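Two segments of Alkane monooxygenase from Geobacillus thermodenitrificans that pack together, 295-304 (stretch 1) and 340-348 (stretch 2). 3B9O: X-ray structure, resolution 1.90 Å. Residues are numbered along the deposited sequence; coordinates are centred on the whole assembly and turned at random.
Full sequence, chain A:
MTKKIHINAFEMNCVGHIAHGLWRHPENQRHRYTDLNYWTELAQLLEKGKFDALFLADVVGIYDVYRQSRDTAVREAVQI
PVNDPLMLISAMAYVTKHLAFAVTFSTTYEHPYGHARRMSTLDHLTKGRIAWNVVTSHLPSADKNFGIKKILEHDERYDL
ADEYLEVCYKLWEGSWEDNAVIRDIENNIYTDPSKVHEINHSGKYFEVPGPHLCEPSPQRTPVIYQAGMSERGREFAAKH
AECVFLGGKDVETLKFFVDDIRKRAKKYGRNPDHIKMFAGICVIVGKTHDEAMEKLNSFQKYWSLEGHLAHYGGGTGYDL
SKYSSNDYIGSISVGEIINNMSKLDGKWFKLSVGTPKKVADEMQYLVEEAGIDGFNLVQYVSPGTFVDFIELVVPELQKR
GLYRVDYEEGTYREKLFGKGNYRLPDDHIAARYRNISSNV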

ATOM      1  N   LYS A 295       4.005 -10.264 -25.347  1.00 21.32           N
ATOM      2  CA  LYS A 295       3.582 -10.479 -23.965  1.00 16.84           C
ATOM      3  C   LYS A 295       2.220  -9.870 -23.787  1.00 21.47           C
ATOM      4  O   LYS A 295       1.329 -10.507 -23.245  1.00 22.07           O
ATOM      5  CB  LYS A 295       4.584  -9.891 -22.949  1.00 13.46           C
ATOM      6  CG  LYS A 295       5.897 -10.629 -22.910  1.00 20.93           C
ATOM      7  CD  LYS A 295       6.948  -9.897 -22.078  1.00 23.00           C
ATOM      8  CE  LYS A 295       8.312 -10.521 -22.297  1.00 28.46           C
ATOM      9  NZ  LYS A 295       9.422  -9.880 -21.520  1.00 26.26           N
ATOM     10  N   LEU A 296       2.057  -8.629 -24.253  1.00 23.63           N
ATOM     11  CA  LEU A 296       0.775  -7.941 -24.150  1.00 21.37           C
ATOM     12  C   LEU A 296      -0.375  -8.765 -24.723  1.00 22.68           C
ATOM     13  O   LEU A 296      -1.449  -8.869 -24.118  1.00 21.88           O
ATOM     14  CB  LEU A 296       0.842  -6.563 -24.858  1.00 27.23           C
ATOM     15  CG  LEU A 296      -0.093  -5.402 -24.476  1.00 33.87           C
ATOM     16  CD1 LEU A 296      -0.106  -4.317 -25.562  1.00 26.30           C
ATOM     17  CD2 LEU A 296      -1.513  -5.804 -24.171  1.00 32.34           C
ATOM     18  N   ASN A 297      -0.155  -9.319 -25.910  1.00 22.06           N
ATOM     19  CA  ASN A 297      -1.187 -10.055 -26.634  1.00 21.00           C
ATOM     20  C   ASN A 297      -1.526 -11.377 -25.895  1.00 34.69           C
ATOM     21  O   ASN A 297      -2.691 -11.812 -25.869  1.00 25.08           O
ATOM     22  CB  ASN A 297      -0.759 -10.281 -28.105  1.00 34.18           C
ATOM     23  CG  ASN A 297      -0.821  -9.057 -28.879  1.00 37.73           C
ATOM     24  N   SER A 298      -0.512 -11.980 -25.273  1.00 29.47           N
ATOM     25  CA  SER A 298      -0.683 -13.177 -24.434  1.00 20.97           C
ATOM     26  C   SER A 298      -1.540 -12.937 -23.198  1.00 27.47           C
ATOM     27  O   SER A 298      -2.436 -13.745 -22.891  1.00 29.69           O
ATOM     28  CB  SER A 298       0.680 -13.734 -24.021  1.00 36.80           C
ATOM     29  OG  SER A 298       0.527 -14.996 -23.387  1.00 28.22           O
ATOM     30  N   PHE A 299      -1.293 -11.821 -22.504  1.00 22.59           N
ATOM     31  CA  PHE A 299      -2.044 -11.481 -21.288  1.00 28.62           C
ATOM     32  C   PHE A 299      -3.466 -11.104 -21.618  1.00 26.09           C
ATOM     33  O   PHE A 299      -4.380 -11.386 -20.860  1.00 25.57           O
ATOM     34  CB  PHE A 299      -1.402 -10.327 -20.502  1.00 23.16           C
ATOM     35  CG  PHE A 299       0.021 -10.584 -20.052  1.00 31.91           C
ATOM     36  CD1 PHE A 299       0.871  -9.518 -19.810  1.00 26.37           C
ATOM     37  CD2 PHE A 299       0.510 -11.877 -19.879  1.00 26.53           C
ATOM     38  CE1 PHE A 299       2.179  -9.731 -19.386  1.00 22.60           C
ATOM     39  CE2 PHE A 299       1.819 -12.100 -19.462  1.00 33.90           C
ATOM     40  CZ  PHE A 299       2.657 -11.022 -19.206  1.00 20.74           C
ATOM     41  N   GLN A 300      -3.650 -10.458 -22.767  1.00 31.12           N
ATOM     42  CA  GLN A 300      -4.967 -10.020 -23.188  1.00 20.01           C
ATOM     43  C   GLN A 300      -5.908 -11.197 -23.354  1.00 27.39           C
ATOM     44  O   GLN A 300      -7.062 -11.102 -22.933  1.00 34.41           O
ATOM     45  CB  GLN A 300      -4.884  -9.164 -24.458  1.00 29.68           C
ATOM     46  CG  GLN A 300      -6.222  -8.656 -24.984  1.00 32.42           C
ATOM     47  CD  GLN A 300      -7.020  -7.859 -23.954  1.00 48.96           C
ATOM     48  OE1 GLN A 300      -6.566  -6.823 -23.466  1.00 66.98           O
ATOM     49  NE2 GLN A 300      -8.229  -8.339 -23.630  1.00 46.90           N
ATOM     50  N   LYS A 301      -5.410 -12.298 -23.930  1.00 26.04           N
ATOM     51  CA  LYS A 301      -6.153 -13.573 -24.077  1.00 27.40           C
ATOM     52  C   LYS A 301      -6.779 -14.083 -22.754  1.00 31.00           C
ATOM     53  O   LYS A 301      -7.901 -14.617 -22.736  1.00 38.13           O
ATOM     54  CB  LYS A 301      -5.200 -14.621 -24.666  1.00 33.63           C
ATOM     55  CG  LYS A 301      -5.664 -16.060 -24.616  1.00 56.95           C
ATOM     56  CD  LYS A 301      -4.565 -17.017 -25.126  1.00 71.05           C
ATOM     57  CE  LYS A 301      -4.993 -18.490 -25.025  1.00 49.55           C
ATOM     58  NZ  LYS A 301      -4.014 -19.355 -25.784  1.00 66.10           N
ATOM     59  N   TYR A 302      -6.056 -13.897 -21.646  1.00 30.24           N
ATOM     60  CA  TYR A 302      -6.494 -14.338 -20.299  1.00 21.95           C
ATOM     61  C   TYR A 302      -7.266 -13.318 -19.469  1.00 16.66           C
ATOM     62  O   TYR A 302      -7.777 -13.675 -18.411  1.00 22.70           O
ATOM     63  CB  TYR A 302      -5.285 -14.829 -19.470  1.00 22.50           C
ATOM     64  CG  TYR A 302      -4.644 -16.037 -20.073  1.00 25.53           C
ATOM     65  CD1 TYR A 302      -3.592 -15.903 -20.972  1.00 22.64           C
ATOM     66  CD2 TYR A 302      -5.118 -17.324 -19.790  1.00 22.96           C
ATOM     67  CE1 TYR A 302      -3.005 -17.017 -21.554  1.00 25.77           C
ATOM     68  CE2 TYR A 302      -4.543 -18.462 -20.400  1.00 20.21           C
ATOM     69  CZ  TYR A 302      -3.487 -18.290 -21.255  1.00 28.99           C
ATOM     70  OH  TYR A 302      -2.882 -19.368 -21.832  1.00 31.06           O
ATOM     71  N   TRP A 303      -7.372 -12.069 -19.945  1.00 22.68           N
ATOM     72  CA  TRP A 303      -8.053 -11.003 -19.199  1.00 26.30           C
ATOM     73  C   TRP A 303      -9.514 -11.366 -19.091  1.00 36.52           C
ATOM     74  O   TRP A 303     -10.169 -11.579 -20.127  1.00 26.42           O
ATOM     75  CB  TRP A 303      -7.914  -9.686 -19.936  1.00 28.93           C
ATOM     76  CG  TRP A 303      -8.250  -8.402 -19.191  1.00 35.25           C
ATOM     77  CD1 TRP A 303      -9.373  -7.611 -19.354  1.00 25.46           C
ATOM     78  CD2 TRP A 303      -7.407  -7.711 -18.263  1.00 28.61           C
ATOM     79  NE1 TRP A 303      -9.284  -6.502 -18.549  1.00 34.35           N
ATOM     80  CE2 TRP A 303      -8.083  -6.530 -17.881  1.00 28.42           C
ATOM     81  CE3 TRP A 303      -6.152  -7.989 -17.692  1.00 50.88           C
ATOM     82  CZ2 TRP A 303      -7.537  -5.618 -16.965  1.00 29.24           C
ATOM     83  CZ3 TRP A 303      -5.608  -7.078 -16.774  1.00 38.48           C
ATOM     84  CH2 TRP A 303      -6.304  -5.908 -16.427  1.00 31.90           C
ATOM     85  N   SER A 304     -10.005 -11.470 -17.848  1.00 22.85           N
ATOM     86  CA  SER A 304     -11.365 -11.935 -17.602  1.00 30.39           C
ATOM     87  C   SER A 304     -12.275 -10.779 -17.280  1.00 27.40           C
ATOM     88  O   SER A 304     -12.253 -10.248 -16.174  1.00 25.67           O
ATOM     89  CB  SER A 304     -11.442 -12.955 -16.465  1.00 35.32           C
ATOM     90  OG  SER A 304     -12.794 -13.380 -16.302  1.00 36.85           O
ATOM     91  N   ASN A 340     -14.247  -0.514 -21.845  1.00 35.24           N
ATOM     92  CA  ASN A 340     -12.946  -0.056 -21.339  1.00 52.37           C
ATOM     93  C   ASN A 340     -12.328  -1.088 -20.402  1.00 60.36           C
ATOM     94  O   ASN A 340     -11.109  -1.194 -20.266  1.00 59.20           O
ATOM     95  CB  ASN A 340     -13.098   1.252 -20.558  1.00 31.40           C
ATOM     96  CG  ASN A 340     -13.416   2.446 -21.444  1.00 61.88           C
ATOM     97  OD1 ASN A 340     -13.245   2.408 -22.665  1.00 61.61           O
ATOM     98  ND2 ASN A 340     -13.881   3.524 -20.823  1.00 66.56           N
ATOM     99  N   MET A 341     -13.205  -1.826 -19.744  1.00 57.42           N
ATOM    100  CA  MET A 341     -12.834  -2.800 -18.734  1.00 68.27           C
ATOM    101  C   MET A 341     -12.306  -4.126 -19.315  1.00 71.01           C
ATOM    102  O   MET A 341     -11.584  -4.859 -18.629  1.00 56.16           O
ATOM    103  CB  MET A 341     -14.050  -3.057 -17.855  1.00 31.48           C
ATOM    104  CG  MET A 341     -13.724  -3.429 -16.455  1.00 57.85           C
ATOM    105  SD  MET A 341     -15.240  -3.862 -15.629  1.00 57.04           S
ATOM    106  CE  MET A 341     -15.976  -2.240 -15.350  1.00 32.91           C
ATOM    107  N   SER A 342     -12.659  -4.448 -20.559  1.00 30.19           N
ATOM    108  CA  SER A 342     -12.124  -5.667 -21.170  1.00 43.92           C
ATOM    109  C   SER A 342     -10.773  -5.443 -21.853  1.00 45.32           C
ATOM    110  O   SER A 342     -10.273  -6.322 -22.566  1.00 74.98           O
ATOM    111  CB  SER A 342     -13.138  -6.363 -22.096  1.00 61.99           C
ATOM    112  OG  SER A 342     -13.747  -5.454 -22.991  1.00 77.92           O
ATOM    113  N   LYS A 343     -10.174  -4.279 -21.593  1.00 34.21           N
ATOM    114  CA  LYS A 343      -8.849  -3.922 -22.114  1.00 76.49           C
ATOM    115  C   LYS A 343      -7.801  -3.757 -20.986  1.00 62.35           C
ATOM    116  O   LYS A 343      -8.136  -3.282 -19.891  1.00 43.45           O
ATOM    117  CB  LYS A 343      -8.953  -2.649 -22.969  1.00 51.15           C
ATOM    118  CG  LYS A 343     -10.088  -2.702 -24.009  1.00 62.30           C
ATOM    119  CD  LYS A 343     -10.078  -1.526 -24.991  1.00 80.05           C
ATOM    120  CE  LYS A 343     -10.221  -0.169 -24.289  1.00 73.41           C
ATOM    121  NZ  LYS A 343     -10.720   0.881 -25.235  1.00 59.84           N
ATOM    122  N   LEU A 344      -6.548  -4.147 -21.266  1.00 60.75           N
ATOM    123  CA  LEU A 344      -5.458  -4.144 -20.266  1.00 45.14           C
ATOM    124  C   LEU A 344      -5.063  -2.776 -19.703  1.00 62.01           C
ATOM    125  O   LEU A 344      -4.551  -2.697 -18.572  1.00 61.04           O
ATOM    126  CB  LEU A 344      -4.185  -4.828 -20.791  1.00 60.87           C
ATOM    127  CG  LEU A 344      -4.121  -6.306 -21.166  1.00 42.12           C
ATOM    128  CD1 LEU A 344      -2.866  -6.922 -20.597  1.00 48.28           C
ATOM    129  CD2 LEU A 344      -5.328  -7.056 -20.691  1.00 42.75           C
ATOM    130  N   ASP A 345      -5.258  -1.720 -20.492  1.00 49.16           N
ATOM    131  CA  ASP A 345      -4.947  -0.359 -20.054  1.00 70.88           C
ATOM    132  C   ASP A 345      -6.182   0.450 -19.622  1.00 55.25           C
ATOM    133  O   ASP A 345      -6.136   1.685 -19.567  1.00 61.92           O
ATOM    134  CB  ASP A 345      -4.124   0.397 -21.114  1.00 63.68           C
ATOM    135  CG  ASP A 345      -4.920   0.733 -22.373  1.00 75.87           C
ATOM    136  OD1 ASP A 345      -5.874  -0.002 -22.744  1.00 73.81           O
ATOM    137  OD2 ASP A 345      -4.561   1.756 -22.999  1.00 73.08           O
ATOM    138  N   GLY A 346      -7.272  -0.245 -19.309  1.00 52.72           N
ATOM    139  CA  GLY A 346      -8.499   0.424 -18.882  1.00 67.58           C
ATOM    140  C   GLY A 346      -8.567   0.740 -17.387  1.00 80.23           C
ATOM    141  O   GLY A 346      -9.522   1.399 -16.932  1.00 66.60           O
ATOM    142  N   LYS A 347      -7.565   0.271 -16.627  1.00 59.53           N
ATOM    143  CA  LYS A 347      -7.528   0.455 -15.172  1.00 29.83           C
ATOM    144  C   LYS A 347      -7.071   1.879 -14.813  1.00 29.92           C
ATOM    145  O   LYS A 347      -6.720   2.650 -15.699  1.00 30.11           O
ATOM    146  CB  LYS A 347      -6.634  -0.610 -14.532  1.00 31.99           C
ATOM    147  CG  LYS A 347      -7.196  -2.032 -14.624  1.00 53.05           C
ATOM    148  CD  LYS A 347      -7.935  -2.454 -13.346  1.00 59.70           C
ATOM    149  CE  LYS A 347      -8.876  -3.651 -13.588  1.00 63.52           C
ATOM    150  NZ  LYS A 347      -9.627  -4.087 -12.348  1.00 51.84           N
ATOM    151  N   TRP A 348      -7.079   2.236 -13.526  1.00 31.46           N
ATOM    152  CA  TRP A 348      -6.698   3.606 -13.150  1.00 33.70           C
ATOM    153  C   TRP A 348      -5.178   3.821 -12.940  1.00 32.36           C
ATOM    154  O   TRP A 348      -4.769   4.789 -12.279  1.00 35.68           O
ATOM    155  CB  TRP A 348      -7.546   4.141 -11.981  1.00 43.54           C
ATOM    156  CG  TRP A 348      -7.807   5.681 -12.062  1.00 73.73           C
ATOM    157  CD1 TRP A 348      -7.692   6.492 -13.187  1.00 63.77           C
ATOM    158  CD2 TRP A 348      -8.254   6.548 -10.995  1.00 55.13           C
ATOM    159  NE1 TRP A 348      -8.018   7.801 -12.867  1.00 81.35           N
ATOM    160  CE2 TRP A 348      -8.370   7.865 -11.539  1.00 70.64           C
ATOM    161  CE3 TRP A 348      -8.552   6.348  -9.634  1.00 48.17           C
ATOM    162  CZ2 TRP A 348      -8.774   8.972 -10.767  1.00 51.23           C
ATOM    163  CZ3 TRP A 348      -8.955   7.450  -8.865  1.00 70.43           C
ATOM    164  CH2 TRP A 348      -9.065   8.749  -9.442  1.00 66.22           C
TER

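The contact sets a helix of stretch 1 against the segment of stretch 2 around Ser 342 to Leu 344, which has backbone carbonyls to satisfy. Two side chains of stretch 1, Gln 300 and Trp 303, supply the polar groups, and Leu 344 has the largest covered area in stretch 2, 130 Å².

The shortest hydrogen bond runs from Trp 303 NE1 to Met 341 O, 2.8 Å with an N-H...O angle of 161°. The carbonyl lies at the edge of the indole, near its plane, where the ring's one polar hydrogen points. Trp 303 can therefore be buried without leaving its donor unpaired, while the rest of the ring remains free for apolar packing. Its chi1 of -166° (t) carries the ring across to stretch 2.

Gln 300 takes the next carbonyl. Its CA-to-CB bond points sideways, but chi1 at 180° and chi2 at 56° bring the amide closer, and Gln 300 NE2 donates to Ser 342 O at 3.1 Å and 149°. The other end of the amide accepts: Leu 344 N reaches Gln 300 OE1 at 3.5 Å and 133°, a weak bond. A primary amide suits this place because it offers a donor and an acceptor together, meeting one carbonyl and one backbone NH two residues apart. The same oxygen also sits tightly against a methyl, with Gln 300 OE1 3.0 Å from Leu 344 CD2.

Stretch 2 settles part of its own backbone. Lys 343 to Gly 346 form a type I turn, and Gly 346 N donates to Lys 343 O at 3.2 Å. At Gly 346 an ideal CB would fall 1.9 Å from Asn 340 O, so the absence of a side chain leaves room for that carbonyl.

Leu 344, at the second position of the turn, is buried. Its CA lies over one face of the Trp 303 six-membered ring, 4.2 Å from the centroid and 11° off the normal, a CH-pi contact. Leu 344 CD2 comes within 3.2 Å of Trp 303 CE3, whereas Leu 344 CD1 meets Phe 299 CB at 3.7 Å and Leu 296 CD2 at 4.0 Å. A branched aliphatic side chain thus touches four residues of stretch 1 with its two methyls.

Lys 347 adds aliphatic cover, its CE 4.1 Å from Trp 303 CZ2, while its NZ is hydrogen-bonded elsewhere in the structure. The rule to read here is economical: side-chain amide and indole groups pair with backbone polar atoms, and a leucine packs between them.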